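Local structure of mevalonate kinase (1VIS) at residues D87-E92 and Y129-K134; S9-F14 and K274-G279; F190-A195 and C283-V288; K134-A139 and I161-I166; N207-I212 and K250-S255. The protein phosphorylates (R)-mevalonate with ATP to give (R)-5-phosphomevalonate, an early step on the archaeal route to isopentenyl diphosphate and membrane lipids. All blocks are in the same frame, centred on the assembly; numbering follows the deposited sequence.

Overall arrangement
The five contacts run from a surface contact of apolar side chains with one lysine hydrogen bond to the buried sheet. Contacts 2 and 3 are buried and share a four-stranded antiparallel sheet, since strands 272-276 and 282-287 are neighbours in it; contact 3 is backbone pairing with apolar faces, whereas contact 2 joins strand 3-14 to that sheet through a lysine and a threonine that hold carbonyl oxygens. Contacts 1 and 4 share K134 and touch through Y88 and E137, contact 1 at the surface and contact 4 partly buried at helix 135-150. Contact 5, partly buried and without hydrogen bonds between its segments, touches contact 2 near the glycine-rich turn.

Contact 1 of 5, residues D87-E92 and Y129-K134; sequences DYLNIE and YNKELK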
# COMPACT_ATOMS: atom_id res chain seq x y z
N ASP A 87 10.52 -0.28 22.72
CA ASP A 87 9.78 -0.35 23.97
C ASP A 87 8.79 -1.51 23.97
O ASP A 87 8.37 -1.96 25.02
CB ASP A 87 9.10 0.98 24.32
CG ASP A 87 8.24 1.52 23.21
OD1 ASP A 87 7.67 0.68 22.49
OD2 ASP A 87 8.13 2.78 23.09
N TYR A 88 8.43 -2.02 22.79
CA TYR A 88 7.52 -3.15 22.77
C TYR A 88 8.33 -4.36 23.21
O TYR A 88 7.83 -5.21 23.95
CB TYR A 88 6.97 -3.42 21.37
CG TYR A 88 5.98 -4.59 21.37
CD1 TYR A 88 4.63 -4.39 21.71
CD2 TYR A 88 6.41 -5.90 21.10
CE1 TYR A 88 3.73 -5.49 21.77
CE2 TYR A 88 5.53 -6.99 21.15
CZ TYR A 88 4.19 -6.79 21.49
OH TYR A 88 3.32 -7.88 21.54
N LEU A 89 9.57 -4.44 22.73
CA LEU A 89 10.45 -5.55 23.10
C LEU A 89 11.07 -5.24 24.45
O LEU A 89 11.79 -6.06 25.01
CB LEU A 89 11.55 -5.74 22.06
CG LEU A 89 11.02 -6.09 20.67
CD1 LEU A 89 12.19 -6.28 19.71
CD2 LEU A 89 10.15 -7.33 20.75
N ASN A 90 10.79 -4.04 24.96
CA ASN A 90 11.29 -3.62 26.25
C ASN A 90 12.81 -3.70 26.24
O ASN A 90 13.45 -4.15 27.20
CB ASN A 90 10.68 -4.50 27.34
CG ASN A 90 10.90 -3.94 28.73
OD1 ASN A 90 10.87 -2.72 28.95
ND2 ASN A 90 11.11 -4.84 29.69
N ILE A 91 13.38 -3.25 25.13
CA ILE A 91 14.82 -3.23 24.93
C ILE A 91 15.33 -1.80 24.98
O ILE A 91 14.67 -0.87 24.54
CB ILE A 91 15.20 -3.83 23.55
CG1 ILE A 91 14.81 -5.30 23.50
CG2 ILE A 91 16.69 -3.66 23.29
CD1 ILE A 91 15.23 -6.00 22.22
N GLU A 92 16.52 -1.64 25.55
CA GLU A 92 17.16 -0.33 25.64
C GLU A 92 18.46 -0.45 24.86
O GLU A 92 19.38 -1.17 25.26
CB GLU A 92 17.40 0.05 27.09
CG GLU A 92 16.11 0.14 27.89
CD GLU A 92 16.08 1.33 28.82
OE1 GLU A 92 16.81 1.30 29.84
OE2 GLU A 92 15.34 2.29 28.53
N TYR A 129 17.85 -7.91 16.95
CA TYR A 129 17.98 -8.31 18.36
C TYR A 129 17.61 -9.78 18.56
O TYR A 129 17.46 -10.26 19.69
CB TYR A 129 17.12 -7.40 19.25
CG TYR A 129 17.76 -6.05 19.56
CD1 TYR A 129 17.34 -4.87 18.93
CD2 TYR A 129 18.82 -5.97 20.46
CE1 TYR A 129 17.98 -3.63 19.19
CE2 TYR A 129 19.47 -4.75 20.73
CZ TYR A 129 19.05 -3.59 20.09
OH TYR A 129 19.74 -2.41 20.35
N ASN A 130 17.47 -10.48 17.45
CA ASN A 130 17.14 -11.89 17.45
C ASN A 130 15.94 -12.23 18.33
O ASN A 130 15.94 -13.19 19.10
CB ASN A 130 18.38 -12.71 17.86
CG ASN A 130 19.56 -12.48 16.90
OD1 ASN A 130 20.53 -11.79 17.23
ND2 ASN A 130 19.46 -13.06 15.70
N LYS A 131 14.90 -11.41 18.20
CA LYS A 131 13.66 -11.60 18.93
C LYS A 131 12.63 -11.45 17.83
O LYS A 131 12.57 -10.40 17.20
CB LYS A 131 13.47 -10.51 19.98
CG LYS A 131 14.58 -10.46 21.02
CD LYS A 131 14.41 -9.34 22.04
CE LYS A 131 13.21 -9.57 22.96
NZ LYS A 131 13.14 -8.57 24.08
N GLU A 132 11.84 -12.48 17.56
CA GLU A 132 10.85 -12.33 16.51
C GLU A 132 9.41 -12.22 16.98
O GLU A 132 9.03 -12.73 18.04
CB GLU A 132 10.99 -13.44 15.46
CG GLU A 132 12.07 -13.13 14.42
CD GLU A 132 11.92 -11.75 13.76
OE1 GLU A 132 12.79 -11.37 12.95
OE2 GLU A 132 10.94 -11.03 14.06
N LEU A 133 8.62 -11.54 16.16
CA LEU A 133 7.22 -11.28 16.44
C LEU A 133 6.29 -12.00 15.46
O LEU A 133 6.64 -12.21 14.30
CB LEU A 133 6.97 -9.78 16.34
CG LEU A 133 8.01 -8.96 17.10
CD1 LEU A 133 8.00 -7.51 16.63
CD2 LEU A 133 7.71 -9.08 18.58
N LYS A 134 5.11 -12.35 15.94
CA LYS A 134 4.11 -13.01 15.11
C LYS A 134 3.53 -11.93 14.21
O LYS A 134 3.52 -10.76 14.58
CB LYS A 134 3.00 -13.60 15.99
CG LYS A 134 3.46 -14.71 16.95
CD LYS A 134 4.48 -14.18 17.95
CE LYS A 134 5.17 -15.27 18.75
NZ LYS A 134 6.27 -14.70 19.59
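I91 lies against the Y129 ring with both of its branches. I91 CG2 stands over one face, 4.0 Å from the centroid of the Y129 ring and 15° off the ring normal, a CH-pi contact displaced toward the rim, while I91 CD1 settles near the base of the same ring, 3.7 Å from Y129 CG. The methyl end of I91 also meets the aliphatic part of K131 tip to tip. A bend in that lysine at chi3 (68°) turns its amino group back to the end of the opposing helix, where K131 NZ donates to L89 O at 3.0 Å. The donor lies in the carbonyl plane on a lone pair, with a C=O...N angle of 133°; a positive charge at a helix C-terminus is probably favourable. L133 CD2 packs against L89 CD2 at 3.7 Å and against Y88 CE2 at 4.0 Å, the tyrosine and L133 running past each other in opposite directions. N90 and N130 are the C-prime residues of Schellman motifs, so two helix ends meet here. Y129 and I91 touch L86 of helix 76-89, L133 rests on I122 of helix 113-128, and helix 135-150 supplies E137 to the Y88 hydroxyl and I138 and L141 to L133.

Contact 2 of 5, residues S9-F14 and K274-G279; sequences SKVILF and KLTGAG
K274 and T276 reach the backbone of I12 and L13 through contrasting torsions. The lysine starts with CG between its backbone N and carbonyl carbon (chi1 70°) and then bends at chi3 and chi4, which curls the chain over the L13 carbonyl and back toward its own strand. T276 instead holds OG1 opposite its backbone N (chi1 -178°), directed at I12. The hydroxyl donates to I12 O at 3.1 Å, in the carbonyl plane on a lone pair, while V11 CG1 lies beside it with the two side chains crossing at about a right angle. K274 NZ makes a weak bond to L13 O at 3.3 Å and a shorter one to L275 O at 2.8 Å; E16 adds a salt bridge. With a leucine in place of K274, the E16 carboxylate would probably lose its charged mate and the L13 carbonyl its donor. G277 begins the glycine-rich turn recognisable as the third conserved motif of GHMP kinases. V11 lies beside L111 of the predicted ATP site, and neighbouring K10 forms a salt bridge with D157, the probable proton acceptor. Strand 24-40 flanks the 9-14 side, helix 235-249 packs on K274 and F14, and strand 282-287 borders V11, K274 and T276.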
# COMPACT_ATOMS: atom_id res chain seq x y z
N SER A 9 4.30 -4.31 -1.06
CA SER A 9 3.51 -3.09 -1.25
C SER A 9 2.04 -3.52 -1.18
O SER A 9 1.74 -4.70 -0.94
CB SER A 9 3.80 -2.46 -2.61
OG SER A 9 3.50 -1.08 -2.58
N LYS A 10 1.13 -2.59 -1.42
CA LYS A 10 -0.28 -2.93 -1.30
C LYS A 10 -1.17 -2.14 -2.27
O LYS A 10 -0.87 -0.99 -2.61
CB LYS A 10 -0.67 -2.74 0.18
CG LYS A 10 -2.08 -2.29 0.46
CD LYS A 10 -2.15 -0.79 0.53
CE LYS A 10 -3.53 -0.30 0.16
NZ LYS A 10 -3.52 1.18 0.11
N VAL A 11 -2.25 -2.78 -2.72
CA VAL A 11 -3.20 -2.14 -3.64
C VAL A 11 -4.63 -2.60 -3.39
O VAL A 11 -4.89 -3.78 -3.12
CB VAL A 11 -2.87 -2.47 -5.12
CG1 VAL A 11 -3.71 -1.57 -6.04
CG2 VAL A 11 -1.40 -2.27 -5.39
N ILE A 12 -5.58 -1.66 -3.48
CA ILE A 12 -6.99 -2.00 -3.30
C ILE A 12 -7.55 -2.39 -4.66
O ILE A 12 -7.45 -1.63 -5.62
CB ILE A 12 -7.80 -0.83 -2.71
CG1 ILE A 12 -7.42 -0.65 -1.24
CG2 ILE A 12 -9.31 -1.10 -2.84
CD1 ILE A 12 -7.43 0.78 -0.76
N LEU A 13 -8.10 -3.60 -4.74
CA LEU A 13 -8.68 -4.11 -5.97
C LEU A 13 -10.10 -3.60 -6.15
O LEU A 13 -10.52 -3.33 -7.27
CB LEU A 13 -8.67 -5.64 -5.94
CG LEU A 13 -7.29 -6.32 -5.92
CD1 LEU A 13 -7.43 -7.80 -5.60
CD2 LEU A 13 -6.61 -6.12 -7.26
N PHE A 14 -10.84 -3.48 -5.05
CA PHE A 14 -12.22 -3.01 -5.05
C PHE A 14 -12.56 -2.52 -3.66
O PHE A 14 -12.05 -3.05 -2.66
CB PHE A 14 -13.20 -4.15 -5.34
CG PHE A 14 -12.94 -4.90 -6.61
CD1 PHE A 14 -13.22 -4.32 -7.84
CD2 PHE A 14 -12.42 -6.19 -6.56
CE1 PHE A 14 -12.98 -5.02 -9.02
CE2 PHE A 14 -12.18 -6.90 -7.73
CZ PHE A 14 -12.46 -6.32 -8.96
N LYS A 274 -8.86 0.13 -13.54
CA LYS A 274 -9.54 0.99 -12.58
C LYS A 274 -8.51 1.70 -11.69
O LYS A 274 -7.44 1.15 -11.43
CB LYS A 274 -10.49 0.18 -11.69
CG LYS A 274 -9.79 -0.74 -10.69
CD LYS A 274 -10.79 -1.45 -9.78
CE LYS A 274 -11.31 -0.55 -8.68
NZ LYS A 274 -10.21 -0.13 -7.78
N LEU A 275 -8.84 2.90 -11.24
CA LEU A 275 -7.93 3.63 -10.38
C LEU A 275 -7.91 2.89 -9.05
O LEU A 275 -8.79 2.07 -8.78
CB LEU A 275 -8.41 5.08 -10.19
CG LEU A 275 -9.57 5.39 -9.23
CD1 LEU A 275 -9.07 5.40 -7.80
CD2 LEU A 275 -10.17 6.76 -9.58
N THR A 276 -6.92 3.17 -8.22
CA THR A 276 -6.79 2.52 -6.92
C THR A 276 -6.55 3.51 -5.78
O THR A 276 -5.65 4.36 -5.86
CB THR A 276 -5.62 1.50 -6.93
OG1 THR A 276 -5.55 0.85 -5.66
CG2 THR A 276 -4.30 2.21 -7.20
N GLY A 277 -7.35 3.38 -4.72
CA GLY A 277 -7.22 4.27 -3.57
C GLY A 277 -8.09 5.51 -3.69
O GLY A 277 -9.00 5.54 -4.52
N ALA A 278 -7.83 6.52 -2.87
CA ALA A 278 -8.60 7.76 -2.94
C ALA A 278 -8.40 8.31 -4.34
O ALA A 278 -7.39 8.02 -4.98
CB ALA A 278 -8.12 8.74 -1.91
N GLY A 279 -9.34 9.10 -4.82
CA GLY A 279 -9.20 9.64 -6.16
C GLY A 279 -8.24 10.80 -6.28
O GLY A 279 -7.17 10.80 -5.66

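Contact 3 of 5, residues F190-A195 and C283-V288; sequences FLIVYA and CVIILV
Strands 190-196 and 282-287 are the central pair of the four-stranded antiparallel sheet in the C-terminal half of this GHMP kinase. L191 with I286 and V193 with V284 form the hydrogen-bonded pairs: I286 N gives to L191 O at 2.8 Å and V193 N to V284 O at 3.0 Å, V284 N returns a bond to V193 O, and L191 N to I286 O is weak. On the face carrying F190, I192 and C283, the ring of F190 has L287 CD1 over one side, offset toward the rim, and takes I285 CD1 at 3.7 Å from F190 CD1. I192 CG2 meets C283 SG at 3.5 Å. On the other face L191 CG packs on V288 CG2 at 3.6 Å. With an alanine in place of F190, I285 CD1 and L287 CD1 would probably lose the ring they pack on, and a gap would open toward F238 of helix 235-249. Outer strands 306-310 and 272-276 meet the remaining backbone groups, so all four strands share the buried hydrogen bonds.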
# COMPACT_ATOMS: atom_id res chain seq x y z
N PHE A 190 -0.38 -7.53 -13.31
CA PHE A 190 -0.99 -6.21 -13.27
C PHE A 190 0.03 -5.14 -13.57
O PHE A 190 1.23 -5.42 -13.68
CB PHE A 190 -1.59 -5.95 -11.89
CG PHE A 190 -2.70 -6.89 -11.51
CD1 PHE A 190 -4.03 -6.58 -11.79
CD2 PHE A 190 -2.42 -8.09 -10.84
CE1 PHE A 190 -5.06 -7.43 -11.41
CE2 PHE A 190 -3.44 -8.95 -10.46
CZ PHE A 190 -4.77 -8.62 -10.74
N LEU A 191 -0.46 -3.92 -13.72
CA LEU A 191 0.40 -2.77 -13.98
C LEU A 191 -0.12 -1.60 -13.16
O LEU A 191 -1.31 -1.27 -13.19
CB LEU A 191 0.40 -2.39 -15.46
CG LEU A 191 1.21 -3.22 -16.47
CD1 LEU A 191 0.98 -2.64 -17.84
CD2 LEU A 191 2.70 -3.21 -16.13
N ILE A 192 0.79 -0.99 -12.41
CA ILE A 192 0.45 0.18 -11.63
C ILE A 192 0.96 1.31 -12.48
O ILE A 192 2.12 1.33 -12.84
CB ILE A 192 1.21 0.21 -10.29
CG1 ILE A 192 1.15 -1.16 -9.62
CG2 ILE A 192 0.59 1.27 -9.38
CD1 ILE A 192 -0.24 -1.65 -9.34
N VAL A 193 0.09 2.24 -12.82
CA VAL A 193 0.51 3.35 -13.65
C VAL A 193 0.31 4.62 -12.85
O VAL A 193 -0.82 4.98 -12.53
CB VAL A 193 -0.31 3.44 -14.95
CG1 VAL A 193 0.29 4.49 -15.87
CG2 VAL A 193 -0.36 2.08 -15.64
N TYR A 194 1.41 5.30 -12.52
CA TYR A 194 1.33 6.54 -11.78
C TYR A 194 0.97 7.66 -12.77
O TYR A 194 1.82 8.40 -13.25
CB TYR A 194 2.68 6.83 -11.08
CG TYR A 194 2.65 7.97 -10.07
CD1 TYR A 194 3.81 8.33 -9.38
CD2 TYR A 194 1.47 8.67 -9.80
CE1 TYR A 194 3.80 9.38 -8.45
CE2 TYR A 194 1.45 9.71 -8.87
CZ TYR A 194 2.62 10.06 -8.20
OH TYR A 194 2.59 11.08 -7.27
N ALA A 195 -0.32 7.75 -13.07
CA ALA A 195 -0.85 8.74 -13.99
C ALA A 195 -0.43 10.17 -13.62
O ALA A 195 0.29 10.83 -14.37
CB ALA A 195 -2.37 8.63 -14.04
N CYS A 283 -2.65 6.33 -8.92
CA CYS A 283 -2.40 5.24 -9.85
C CYS A 283 -3.67 4.60 -10.38
O CYS A 283 -4.74 4.72 -9.79
CB CYS A 283 -1.57 4.12 -9.20
SG CYS A 283 -0.04 4.62 -8.46
N VAL A 284 -3.51 3.92 -11.50
CA VAL A 284 -4.60 3.18 -12.11
C VAL A 284 -4.00 1.78 -12.17
O VAL A 284 -2.84 1.64 -12.53
CB VAL A 284 -4.91 3.69 -13.52
CG1 VAL A 284 -5.90 2.76 -14.20
CG2 VAL A 284 -5.49 5.10 -13.45
N ILE A 285 -4.74 0.77 -11.75
CA ILE A 285 -4.21 -0.58 -11.82
C ILE A 285 -4.83 -1.31 -13.01
O ILE A 285 -6.04 -1.32 -13.19
CB ILE A 285 -4.47 -1.37 -10.53
CG1 ILE A 285 -3.96 -2.80 -10.71
CG2 ILE A 285 -5.95 -1.30 -10.16
CD1 ILE A 285 -4.01 -3.64 -9.48
N ILE A 286 -3.98 -1.92 -13.84
CA ILE A 286 -4.45 -2.58 -15.04
C ILE A 286 -4.18 -4.08 -15.10
O ILE A 286 -3.05 -4.51 -14.91
CB ILE A 286 -3.81 -1.93 -16.27
CG1 ILE A 286 -4.10 -0.42 -16.23
CG2 ILE A 286 -4.33 -2.59 -17.54
CD1 ILE A 286 -3.35 0.39 -17.26
N LEU A 287 -5.22 -4.87 -15.34
CA LEU A 287 -5.00 -6.30 -15.46
C LEU A 287 -4.45 -6.52 -16.86
O LEU A 287 -5.10 -6.23 -17.86
CB LEU A 287 -6.28 -7.10 -15.27
CG LEU A 287 -6.13 -8.57 -15.70
CD1 LEU A 287 -4.95 -9.24 -15.04
CD2 LEU A 287 -7.41 -9.31 -15.39
N VAL A 288 -3.22 -7.03 -16.90
CA VAL A 288 -2.52 -7.28 -18.15
C VAL A 288 -3.10 -8.45 -18.94
O VAL A 288 -3.47 -9.47 -18.37
CB VAL A 288 -1.00 -7.56 -17.88
CG1 VAL A 288 -0.36 -8.29 -19.05
CG2 VAL A 288 -0.28 -6.24 -17.62

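Contact 4 of 5, residues K134-A139 and I161-I166; sequences KDDEIA and ITYKGI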
# COMPACT_ATOMS: atom_id res chain seq x y z
N LYS A 134 5.11 -12.35 15.94
CA LYS A 134 4.11 -13.01 15.11
C LYS A 134 3.53 -11.93 14.21
O LYS A 134 3.52 -10.76 14.58
CB LYS A 134 3.00 -13.60 15.99
CG LYS A 134 3.46 -14.71 16.95
CD LYS A 134 4.48 -14.18 17.95
CE LYS A 134 5.17 -15.27 18.75
NZ LYS A 134 6.27 -14.70 19.59
N ASP A 135 3.06 -12.33 13.04
CA ASP A 135 2.48 -11.37 12.10
C ASP A 135 1.44 -10.53 12.82
O ASP A 135 1.16 -9.39 12.46
CB ASP A 135 1.85 -12.12 10.93
CG ASP A 135 2.88 -12.81 10.05
OD1 ASP A 135 4.10 -12.60 10.26
OD2 ASP A 135 2.47 -13.56 9.15
N ASP A 136 0.87 -11.12 13.86
CA ASP A 136 -0.14 -10.50 14.68
C ASP A 136 0.41 -9.27 15.43
O ASP A 136 -0.21 -8.21 15.46
CB ASP A 136 -0.63 -11.56 15.67
CG ASP A 136 -1.75 -11.09 16.54
OD1 ASP A 136 -1.49 -10.26 17.44
OD2 ASP A 136 -2.89 -11.56 16.34
N GLU A 137 1.59 -9.43 16.02
CA GLU A 137 2.23 -8.35 16.77
C GLU A 137 2.76 -7.25 15.85
O GLU A 137 2.69 -6.05 16.15
CB GLU A 137 3.39 -8.93 17.60
CG GLU A 137 3.03 -10.23 18.32
CD GLU A 137 4.12 -10.71 19.26
OE1 GLU A 137 4.23 -10.19 20.39
OE2 GLU A 137 4.89 -11.60 18.85
N ILE A 138 3.29 -7.68 14.72
CA ILE A 138 3.85 -6.77 13.74
C ILE A 138 2.76 -5.89 13.12
O ILE A 138 2.92 -4.67 13.02
CB ILE A 138 4.58 -7.57 12.66
CG1 ILE A 138 5.68 -8.40 13.33
CG2 ILE A 138 5.13 -6.64 11.59
CD1 ILE A 138 6.44 -9.31 12.39
N ALA A 139 1.66 -6.51 12.70
CA ALA A 139 0.54 -5.78 12.12
C ALA A 139 0.06 -4.66 13.04
O ALA A 139 -0.23 -3.55 12.58
CB ALA A 139 -0.62 -6.74 11.83
N ILE A 161 0.12 -5.71 4.11
CA ILE A 161 1.55 -5.87 3.89
C ILE A 161 2.19 -6.87 4.85
O ILE A 161 3.24 -7.44 4.54
CB ILE A 161 2.24 -4.49 4.00
CG1 ILE A 161 1.72 -3.57 2.88
CG2 ILE A 161 3.75 -4.63 3.95
CD1 ILE A 161 2.27 -2.17 2.89
N THR A 162 1.57 -7.10 6.00
CA THR A 162 2.10 -8.04 6.98
C THR A 162 1.67 -9.49 6.72
O THR A 162 2.49 -10.41 6.78
CB THR A 162 1.67 -7.68 8.41
OG1 THR A 162 2.22 -6.41 8.75
CG2 THR A 162 2.19 -8.72 9.41
N TYR A 163 0.39 -9.69 6.43
CA TYR A 163 -0.12 -11.03 6.17
C TYR A 163 0.03 -11.46 4.72
O TYR A 163 -0.15 -12.63 4.40
CB TYR A 163 -1.59 -11.12 6.58
CG TYR A 163 -1.78 -10.99 8.07
CD1 TYR A 163 -2.32 -9.83 8.64
CD2 TYR A 163 -1.38 -12.01 8.92
CE1 TYR A 163 -2.43 -9.69 10.03
CE2 TYR A 163 -1.48 -11.89 10.30
CZ TYR A 163 -2.01 -10.73 10.85
OH TYR A 163 -2.07 -10.61 12.23
N LYS A 164 0.36 -10.51 3.86
CA LYS A 164 0.53 -10.77 2.43
C LYS A 164 -0.69 -11.44 1.81
O LYS A 164 -1.65 -11.80 2.50
CB LYS A 164 1.80 -11.60 2.22
CG LYS A 164 3.08 -10.85 2.58
CD LYS A 164 4.30 -11.75 2.59
CE LYS A 164 4.26 -12.71 3.77
NZ LYS A 164 4.31 -12.02 5.08
N GLY A 165 -0.69 -11.58 0.49
CA GLY A 165 -1.80 -12.20 -0.18
C GLY A 165 -2.93 -11.24 -0.52
O GLY A 165 -2.69 -10.09 -0.89
N ILE A 166 -4.16 -11.74 -0.39
CA ILE A 166 -5.37 -10.96 -0.67
C ILE A 166 -6.24 -10.94 0.58
O ILE A 166 -6.59 -11.99 1.12
CB ILE A 166 -6.18 -11.61 -1.80
CG1 ILE A 166 -5.23 -12.22 -2.82
CG2 ILE A 166 -7.07 -10.56 -2.47
CD1 ILE A 166 -5.88 -13.20 -3.74
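The Y163 ring is met obliquely by D135 and A139. D135 CB comes within 3.4 Å of Y163 CE2, and A139 CB within 3.9 Å of Y163 CE1, both approaching from the same side of the ring plane. F174, from strand 173-176, stacks on the same tyrosine. The D135 and Y163 side chains run past each other in opposite directions, with the carboxylate plane 75° from the ring, so the aspartate meets the ring through its methylene and not by laying its flat group on it. With chi1 of -67°, the tyrosine has CG opposite its carbonyl carbon, and its hydroxyl arrives over the first turn of the facing helix, near D136 CA.

T162 works beside the ring. Its CG2 packs against D135 CB at 3.7 Å and approaches the D135 carbonyl oxygen, while its OG1 faces I138 CG2 and A139 CA but donates its hydrogen bond within its own helix, to T158 O. K164 NZ donates to T162 O at 3.0 Å from above the carbonyl plane; D135 OD2, 4.7 Å from K164 NZ, may feel a modest attraction, without a salt bridge.

With no clear hydrogen bond between the two segments, this is helix-to-helix packing in the N-terminal GHMP kinase domain: the start of helix 135-150 rests on the end of helix 156-163, which carries the probable proton acceptor D157 near its beginning.

Contact 5 of 5, residues N207-I212 and K250-S255; sequences NEVAKI and KKLNIS
The amide of N253 packs alongside the terminal methyl of I212, ND2 beside CD1, and no hydrogen bond joins the two segments. The pair slide past each other in opposite directions, the asparagine with CG between its backbone N and carbonyl carbon (chi1 70°), which swings the amide to the isoleucine side. I212 CD1 also lies against the backbone of L252 and is 4.1 Å from L252 CB. The second patch is purely aliphatic. V209 CG2, held opposite its own carbonyl carbon, meets I254 CG2 at 3.5 Å, and V209 CG1 touches L252 CD1 at 4.2 Å. With no hydrogen bond to help, the contact rests on van der Waals packing, aliphatic in the second patch and against amide and backbone in the first; V209, L252 and I254 are buried and the rest lie nearer the surface. Helix 215-230 extends this packing, as V209 rests on F219 and L252 on I218. I254 pairs by its backbone with G280 of the glycine-rich segment. The arrangement is that of a helix C-terminus, closed here by an inverse gamma turn centred on K211, packed against the loop that links helices 235-249 and 257-269 in the C-terminal region.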
# COMPACT_ATOMS: atom_id res chain seq x y z
N ASN A 207 -14.01 13.52 2.34
CA ASN A 207 -15.04 14.52 2.59
C ASN A 207 -15.86 14.84 1.34
O ASN A 207 -17.06 15.10 1.41
CB ASN A 207 -14.40 15.79 3.16
CG ASN A 207 -13.73 15.55 4.51
OD1 ASN A 207 -14.34 14.98 5.43
ND2 ASN A 207 -12.48 15.98 4.65
N GLU A 208 -15.20 14.79 0.18
CA GLU A 208 -15.86 15.06 -1.09
C GLU A 208 -16.74 13.89 -1.52
O GLU A 208 -17.63 14.04 -2.36
CB GLU A 208 -14.81 15.34 -2.17
CG GLU A 208 -13.98 16.57 -1.87
CD GLU A 208 -12.92 16.80 -2.90
OE1 GLU A 208 -12.14 17.78 -2.77
OE2 GLU A 208 -12.86 15.99 -3.84
N VAL A 209 -16.47 12.72 -0.95
CA VAL A 209 -17.23 11.53 -1.26
C VAL A 209 -18.42 11.53 -0.29
O VAL A 209 -19.53 11.14 -0.64
CB VAL A 209 -16.36 10.25 -1.05
CG1 VAL A 209 -17.19 9.00 -1.27
CG2 VAL A 209 -15.16 10.28 -2.00
N ALA A 210 -18.16 11.99 0.93
CA ALA A 210 -19.17 12.08 1.97
C ALA A 210 -20.25 13.07 1.52
O ALA A 210 -21.44 12.86 1.76
CB ALA A 210 -18.53 12.57 3.26
N LYS A 211 -19.82 14.12 0.84
CA LYS A 211 -20.72 15.15 0.35
C LYS A 211 -21.38 14.75 -0.98
O LYS A 211 -21.45 15.54 -1.91
CB LYS A 211 -19.96 16.47 0.20
CG LYS A 211 -20.84 17.67 -0.15
CD LYS A 211 -22.08 17.73 0.75
CE LYS A 211 -23.04 18.83 0.31
NZ LYS A 211 -22.45 20.19 0.48
N ILE A 212 -21.84 13.51 -1.05
CA ILE A 212 -22.52 12.99 -2.25
C ILE A 212 -23.78 12.26 -1.82
O ILE A 212 -23.75 11.46 -0.88
CB ILE A 212 -21.63 12.01 -3.06
CG1 ILE A 212 -20.57 12.80 -3.83
CG2 ILE A 212 -22.48 11.18 -4.01
CD1 ILE A 212 -19.92 12.01 -4.94
N LYS A 250 -16.01 6.83 -10.46
CA LYS A 250 -16.18 8.01 -11.30
C LYS A 250 -17.43 8.77 -10.87
O LYS A 250 -17.49 9.99 -11.00
CB LYS A 250 -16.29 7.62 -12.77
CG LYS A 250 -15.04 6.98 -13.36
CD LYS A 250 -14.49 7.80 -14.52
CE LYS A 250 -15.53 8.01 -15.63
NZ LYS A 250 -15.91 6.77 -16.37
N LYS A 251 -18.43 8.05 -10.36
CA LYS A 251 -19.69 8.66 -9.92
C LYS A 251 -19.51 9.38 -8.59
O LYS A 251 -20.43 10.04 -8.09
CB LYS A 251 -20.79 7.61 -9.78
CG LYS A 251 -21.11 6.79 -11.03
CD LYS A 251 -22.15 7.44 -11.92
CE LYS A 251 -22.63 6.46 -12.99
NZ LYS A 251 -23.69 7.02 -13.88
N LEU A 252 -18.33 9.25 -7.99
CA LEU A 252 -18.04 9.91 -6.73
C LEU A 252 -17.12 11.07 -7.06
O LEU A 252 -16.51 11.68 -6.18
CB LEU A 252 -17.34 8.95 -5.78
CG LEU A 252 -18.05 7.61 -5.61
CD1 LEU A 252 -17.18 6.67 -4.78
CD2 LEU A 252 -19.40 7.82 -4.94
N ASN A 253 -17.04 11.34 -8.37
CA ASN A 253 -16.21 12.38 -8.96
C ASN A 253 -14.90 12.65 -8.24
O ASN A 253 -14.53 13.80 -7.97
CB ASN A 253 -17.00 13.69 -9.14
CG ASN A 253 -17.31 14.35 -7.84
OD1 ASN A 253 -16.83 15.45 -7.57
ND2 ASN A 253 -18.12 13.70 -7.02
N ILE A 254 -14.21 11.57 -7.92
CA ILE A 254 -12.91 11.64 -7.28
C ILE A 254 -11.95 11.13 -8.33
O ILE A 254 -10.79 10.85 -8.04
CB ILE A 254 -12.81 10.75 -6.05
CG1 ILE A 254 -13.45 9.38 -6.36
CG2 ILE A 254 -13.43 11.45 -4.86
CD1 ILE A 254 -12.69 8.21 -5.77
N SER A 255 -12.44 10.97 -9.55
CA SER A 255 -11.59 10.51 -10.63
C SER A 255 -11.16 11.76 -11.39
O SER A 255 -11.67 12.86 -11.14
CB SER A 255 -12.33 9.56 -11.57
OG SER A 255 -11.46 9.04 -12.57